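Local coordinates for protein DNA ligase (Archaeoglobus fulgidus, PDB 3GDE) that probably seals nicks in double-stranded DNA during replication, recombination and repair, using ATP and a magnesium cofactor, at residues 450-455 and 459-464; 518-523 and 540-545. All blocks are in the same frame, centred on the assembly; numbering follows the deposited sequence.

Interaction 1 of 2, residues 450-455 and 459-464; sequences ELACLD and GKLLKV
Backbone hydrogen bonding fixes the pairing of C453 with L462: C453 N donates to L462 O, and L462 N returns a bond to C453 O at 2.8 Å, which makes this the hydrogen-bonded pair of an antiparallel ladder. A452 with K463 and L454 with L461 flank it as non-hydrogen-bonded pairs, and V464 N reaches L451 O at 2.9 Å. Near the turn D455 N meets K460 O almost head-on, with an N-H...O angle of 171°, while the bond from G459 N to D455 O is weak. The D455 carboxylate turns to V457 N within the connecting loop.

Across the two segments one salt bridge joins K463 NZ to E450 OE2 at 2.8 Å, the ammonium lying above the carboxylate plane, 41° out of it. Chi1 of -62° sets E450 CG beside the backbone N, 3.4 Å from K463 NZ, and the bend at chi2 then turns the carboxylate to the ammonium. Replacing E450 by an alanine would probably leave the K463 ammonium without its mate and the lysine chain freer to turn.

Apolar contacts sort by face. A452 CB meets L461 CB at 3.8 Å, and L454 CD1 meets L461 CD1 on that same face; C453 and L462 point to the other, beside I542 of helix 542-550, and C453 SG also approaches V464 CG2 at 4.0 Å. Together these define an antiparallel beta hairpin in the C-terminal OB-fold domain of the ligase.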
loop_
_atom_site.group_PDB
_atom_site.type_symbol
_atom_site.label_atom_id
_atom_site.label_comp_id
_atom_site.label_asym_id
_atom_site.label_seq_id
_atom_site.Cartn_x
_atom_site.Cartn_y
_atom_site.Cartn_z
ATOM N N GLU A 450 -17.981 7.492 -4.983
ATOM C CA GLU A 450 -17.245 7.362 -6.249
ATOM C C GLU A 450 -15.969 6.569 -6.011
ATOM O O GLU A 450 -15.264 6.809 -5.020
ATOM C CB GLU A 450 -16.889 8.739 -6.805
ATOM C CG GLU A 450 -18.080 9.600 -7.146
ATOM C CD GLU A 450 -18.907 9.007 -8.272
ATOM O OE1 GLU A 450 -20.125 8.806 -8.082
ATOM O OE2 GLU A 450 -18.331 8.729 -9.344
ATOM N N LEU A 451 -15.674 5.639 -6.919
ATOM C CA LEU A 451 -14.595 4.665 -6.705
ATOM C C LEU A 451 -13.565 4.699 -7.818
ATOM O O LEU A 451 -13.912 4.804 -8.997
ATOM C CB LEU A 451 -15.155 3.244 -6.570
ATOM C CG LEU A 451 -16.271 2.962 -5.559
ATOM C CD1 LEU A 451 -16.859 1.586 -5.832
ATOM C CD2 LEU A 451 -15.803 3.081 -4.117
ATOM N N ALA A 452 -12.292 4.602 -7.442
ATOM C CA ALA A 452 -11.215 4.715 -8.419
ATOM C C ALA A 452 -10.141 3.669 -8.217
ATOM O O ALA A 452 -9.826 3.297 -7.088
ATOM C CB ALA A 452 -10.606 6.121 -8.391
ATOM N N CYS A 453 -9.597 3.190 -9.329
ATOM C CA CYS A 453 -8.431 2.325 -9.311
ATOM C C CYS A 453 -7.162 3.176 -9.530
ATOM O O CYS A 453 -7.250 4.352 -9.867
ATOM C CB CYS A 453 -8.564 1.218 -10.368
ATOM S SG CYS A 453 -8.392 1.749 -12.079
ATOM N N LEU A 454 -5.996 2.566 -9.348
ATOM C CA LEU A 454 -4.723 3.263 -9.412
ATOM C C LEU A 454 -3.941 3.027 -10.715
ATOM O O LEU A 454 -3.849 1.905 -11.208
ATOM C CB LEU A 454 -3.874 2.869 -8.198
ATOM C CG LEU A 454 -2.442 3.416 -8.108
ATOM C CD1 LEU A 454 -2.422 4.864 -7.594
ATOM C CD2 LEU A 454 -1.581 2.485 -7.237
ATOM N N ASP A 455 -3.400 4.103 -11.280
ATOM C CA ASP A 455 -2.422 4.000 -12.351
ATOM C C ASP A 455 -1.061 4.048 -11.666
ATOM O O ASP A 455 -0.647 5.103 -11.190
ATOM C CB ASP A 455 -2.593 5.159 -13.339
ATOM C CG ASP A 455 -1.550 5.153 -14.471
ATOM O OD1 ASP A 455 -0.547 4.414 -14.404
ATOM O OD2 ASP A 455 -1.740 5.912 -15.441
ATOM N N GLY A 459 0.597 7.429 -10.530
ATOM C CA GLY A 459 -0.118 7.558 -9.256
ATOM C C GLY A 459 -1.499 8.208 -9.355
ATOM O O GLY A 459 -2.125 8.524 -8.340
ATOM N N LYS A 460 -1.975 8.434 -10.573
ATOM C CA LYS A 460 -3.301 9.028 -10.766
ATOM C C LYS A 460 -4.415 8.021 -10.451
ATOM O O LYS A 460 -4.235 6.817 -10.624
ATOM C CB LYS A 460 -3.436 9.593 -12.181
ATOM C CG LYS A 460 -2.633 10.881 -12.387
ATOM C CD LYS A 460 -2.216 11.085 -13.833
ATOM C CE LYS A 460 -3.090 12.092 -14.532
ATOM N NZ LYS A 460 -2.456 12.580 -15.799
ATOM N N LEU A 461 -5.549 8.524 -9.967
ATOM C CA LEU A 461 -6.713 7.683 -9.679
ATOM C C LEU A 461 -7.694 7.769 -10.831
ATOM O O LEU A 461 -8.134 8.865 -11.198
ATOM C CB LEU A 461 -7.412 8.100 -8.377
ATOM C CG LEU A 461 -6.993 7.591 -6.994
ATOM C CD1 LEU A 461 -6.058 6.367 -7.050
ATOM C CD2 LEU A 461 -6.361 8.686 -6.207
ATOM N N LEU A 462 -8.025 6.615 -11.407
ATOM C CA LEU A 462 -8.946 6.551 -12.532
ATOM C C LEU A 462 -10.293 5.988 -12.072
ATOM O O LEU A 462 -10.372 4.854 -11.573
ATOM C CB LEU A 462 -8.351 5.723 -13.682
ATOM C CG LEU A 462 -6.898 5.997 -14.116
ATOM C CD1 LEU A 462 -6.451 5.056 -15.228
ATOM C CD2 LEU A 462 -6.720 7.434 -14.565
ATOM N N LYS A 463 -11.343 6.800 -12.226
ATOM C CA LYS A 463 -12.703 6.415 -11.842
ATOM C C LYS A 463 -13.159 5.150 -12.546
ATOM O O LYS A 463 -12.856 4.925 -13.712
ATOM C CB LYS A 463 -13.709 7.534 -12.104
ATOM C CG LYS A 463 -13.828 8.525 -10.971
ATOM C CD LYS A 463 -15.242 9.096 -10.903
ATOM C CE LYS A 463 -15.285 10.343 -10.039
ATOM N NZ LYS A 463 -16.662 10.905 -9.945
ATOM N N VAL A 464 -13.912 4.341 -11.819
ATOM C CA VAL A 464 -14.247 3.010 -12.275
ATOM C C VAL A 464 -15.715 2.669 -11.948
ATOM O O VAL A 464 -16.286 1.729 -12.489
ATOM C CB VAL A 464 -13.192 2.015 -11.718
ATOM C CG1 VAL A 464 -13.793 0.937 -10.851
ATOM C CG2 VAL A 464 -12.333 1.469 -12.832
#

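Interaction 2 of 2, residues 518-523 and 540-545; sequences SGYALR and DTIERV
This is a small apolar contact, burying 170 Å² in all, in which the first turn of the C-terminal helix 542-550 packs against the start of strand 520-523 and the turn before it; no hydrogen bond passes between the segments. Y520 receives two helix side chains. I542 brings its CD1 methyl to 4.0 Å from Y520 CD2, the two side chains crossing at about a right angle, and V545 slides past in the opposite sense with CG1 at 4.1 Å from Y520 CG. Both methyls approach the ring obliquely. CG1 of I542 is anti to the backbone N (chi1 -175°), and a turn at chi2 (63°) carries CD1 to 3.7 Å from S518 O as well. Y549, further along the same helix, meets the Y520 ring as well.

Each side of the contact is braced locally. S518 OG accepts from Y520 N at 3.1 Å, forming an ST turn, and is also bonded to K463 O of the neighbouring hairpin. T541 is the helix N-cap, its OG1 accepting from R544 N with an N-H...O angle of 157°. R544 NH1 reaches D540 OD1 at 3.0 Å, in the guanidinium plane but above that of the carboxylate, and R544 NH2 pairs with E426. The geometry is that of a capped helix N-terminus laid by its apolar side chains against a short strand of the OB-fold region.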
loop_
_atom_site.group_PDB
_atom_site.type_symbol
_atom_site.label_atom_id
_atom_site.label_comp_id
_atom_site.label_asym_id
_atom_site.label_seq_id
_atom_site.Cartn_x
_atom_site.Cartn_y
_atom_site.Cartn_z
ATOM N N SER A 518 -11.040 5.861 -16.780
ATOM C CA SER A 518 -10.432 4.530 -16.760
ATOM C C SER A 518 -10.722 3.715 -18.017
ATOM O O SER A 518 -9.942 2.844 -18.381
ATOM C CB SER A 518 -10.897 3.748 -15.528
ATOM O OG SER A 518 -12.259 3.365 -15.653
ATOM N N GLY A 519 -11.849 4.001 -18.664
ATOM C CA GLY A 519 -12.333 3.206 -19.790
ATOM C C GLY A 519 -13.172 2.009 -19.354
ATOM O O GLY A 519 -13.487 1.143 -20.164
ATOM N N TYR A 520 -13.531 1.960 -18.071
ATOM C CA TYR A 520 -14.243 0.819 -17.484
ATOM C C TYR A 520 -15.290 1.273 -16.488
ATOM O O TYR A 520 -15.149 2.320 -15.859
ATOM C CB TYR A 520 -13.272 -0.160 -16.808
ATOM C CG TYR A 520 -12.284 -0.774 -17.768
ATOM C CD1 TYR A 520 -12.636 -1.864 -18.553
ATOM C CD2 TYR A 520 -11.000 -0.251 -17.907
ATOM C CE1 TYR A 520 -11.736 -2.429 -19.456
ATOM C CE2 TYR A 520 -10.093 -0.802 -18.807
ATOM C CZ TYR A 520 -10.470 -1.893 -19.580
ATOM O OH TYR A 520 -9.577 -2.450 -20.476
ATOM N N ALA A 521 -16.345 0.475 -16.352
ATOM C CA ALA A 521 -17.393 0.742 -15.376
ATOM C C ALA A 521 -17.810 -0.550 -14.686
ATOM O O ALA A 521 -17.941 -1.597 -15.330
ATOM C CB ALA A 521 -18.588 1.402 -16.044
ATOM N N LEU A 522 -18.009 -0.478 -13.375
ATOM C CA LEU A 522 -18.530 -1.618 -12.633
ATOM C C LEU A 522 -20.051 -1.688 -12.782
ATOM O O LEU A 522 -20.761 -0.682 -12.609
ATOM C CB LEU A 522 -18.140 -1.549 -11.154
ATOM C CG LEU A 522 -16.653 -1.486 -10.782
ATOM C CD1 LEU A 522 -16.511 -1.468 -9.269
ATOM C CD2 LEU A 522 -15.868 -2.648 -11.374
ATOM N N ARG A 523 -20.528 -2.884 -13.128
ATOM C CA ARG A 523 -21.951 -3.195 -13.198
ATOM C C ARG A 523 -22.347 -3.856 -11.872
ATOM O O ARG A 523 -21.763 -4.860 -11.466
ATOM C CB ARG A 523 -22.210 -4.113 -14.398
ATOM C CG ARG A 523 -23.657 -4.515 -14.650
ATOM C CD ARG A 523 -24.405 -3.533 -15.576
ATOM N NE ARG A 523 -25.820 -3.887 -15.698
ATOM C CZ ARG A 523 -26.816 -3.030 -15.929
ATOM N NH1 ARG A 523 -26.583 -1.728 -16.071
ATOM N NH2 ARG A 523 -28.068 -3.485 -16.012
ATOM N N ASP A 540 -6.372 -1.570 -6.066
ATOM C CA ASP A 540 -6.155 -2.325 -7.288
ATOM C C ASP A 540 -5.873 -1.411 -8.472
ATOM O O ASP A 540 -6.413 -0.309 -8.566
ATOM C CB ASP A 540 -7.316 -3.280 -7.550
ATOM C CG ASP A 540 -7.265 -4.496 -6.643
ATOM O OD1 ASP A 540 -6.383 -5.365 -6.864
ATOM O OD2 ASP A 540 -8.086 -4.575 -5.705
ATOM N N THR A 541 -4.990 -1.879 -9.348
ATOM C CA THR A 541 -4.451 -1.071 -10.437
ATOM C C THR A 541 -5.300 -1.167 -11.692
ATOM O O THR A 541 -6.049 -2.137 -11.868
ATOM C CB THR A 541 -2.998 -1.489 -10.763
ATOM O OG1 THR A 541 -2.967 -2.873 -11.142
ATOM C CG2 THR A 541 -2.093 -1.280 -9.553
ATOM N N ILE A 542 -5.194 -0.161 -12.559
ATOM C CA ILE A 542 -5.849 -0.207 -13.876
ATOM C C ILE A 542 -5.505 -1.486 -14.673
ATOM O O ILE A 542 -6.350 -2.020 -15.401
ATOM C CB ILE A 542 -5.570 1.082 -14.708
ATOM C CG1 ILE A 542 -6.356 1.081 -16.025
ATOM C CG2 ILE A 542 -4.064 1.288 -14.957
ATOM C CD1 ILE A 542 -7.868 1.078 -15.853
ATOM N N GLU A 543 -4.274 -1.972 -14.510
ATOM C CA GLU A 543 -3.835 -3.236 -15.098
ATOM C C GLU A 543 -4.642 -4.433 -14.580
ATOM O O GLU A 543 -5.041 -5.291 -15.361
ATOM C CB GLU A 543 -2.330 -3.447 -14.868
ATOM C CG GLU A 543 -1.766 -4.757 -15.423
ATOM C CD GLU A 543 -0.247 -4.737 -15.613
ATOM O OE1 GLU A 543 0.456 -3.921 -14.952
ATOM O OE2 GLU A 543 0.245 -5.552 -16.431
ATOM N N ARG A 544 -4.883 -4.479 -13.269
ATOM C CA ARG A 544 -5.721 -5.517 -12.674
ATOM C C ARG A 544 -7.134 -5.507 -13.285
ATOM O O ARG A 544 -7.635 -6.546 -13.730
ATOM C CB ARG A 544 -5.790 -5.364 -11.150
ATOM C CG ARG A 544 -6.519 -6.515 -10.431
ATOM C CD ARG A 544 -5.544 -7.551 -9.851
ATOM N NE ARG A 544 -6.178 -8.842 -9.566
ATOM C CZ ARG A 544 -6.848 -9.135 -8.451
ATOM N NH1 ARG A 544 -6.995 -8.226 -7.494
ATOM N NH2 ARG A 544 -7.383 -10.344 -8.292
ATOM N N VAL A 545 -7.760 -4.331 -13.306
ATOM C CA VAL A 545 -9.109 -4.175 -13.845
ATOM C C VAL A 545 -9.175 -4.693 -15.290
ATOM O O VAL A 545 -10.076 -5.467 -15.640
ATOM C CB VAL A 545 -9.613 -2.696 -13.731
ATOM C CG1 VAL A 545 -11.014 -2.531 -14.342
ATOM C CG2 VAL A 545 -9.612 -2.244 -12.276
#

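From the N terminus, the chain first closes the tight hairpin of interaction 1, with only three residues between 450-455 and 459-464. It then continues through strand 461-467 and helix 473-483 before reaching 518-523; interaction 2 closes a second loop, of 16 residues, when 540-545 comes back. The loops are therefore in series, neither enclosing the other, yet their centres lie 8 Å apart. Backbone atoms join them directly: L454 O is 2.8 Å from I542 N and V464 O is 2.9 Å from L522 N, both probable hydrogen bonds. Hairpin, strand 520-523 and C-terminal helix thus meet within the OB-fold region.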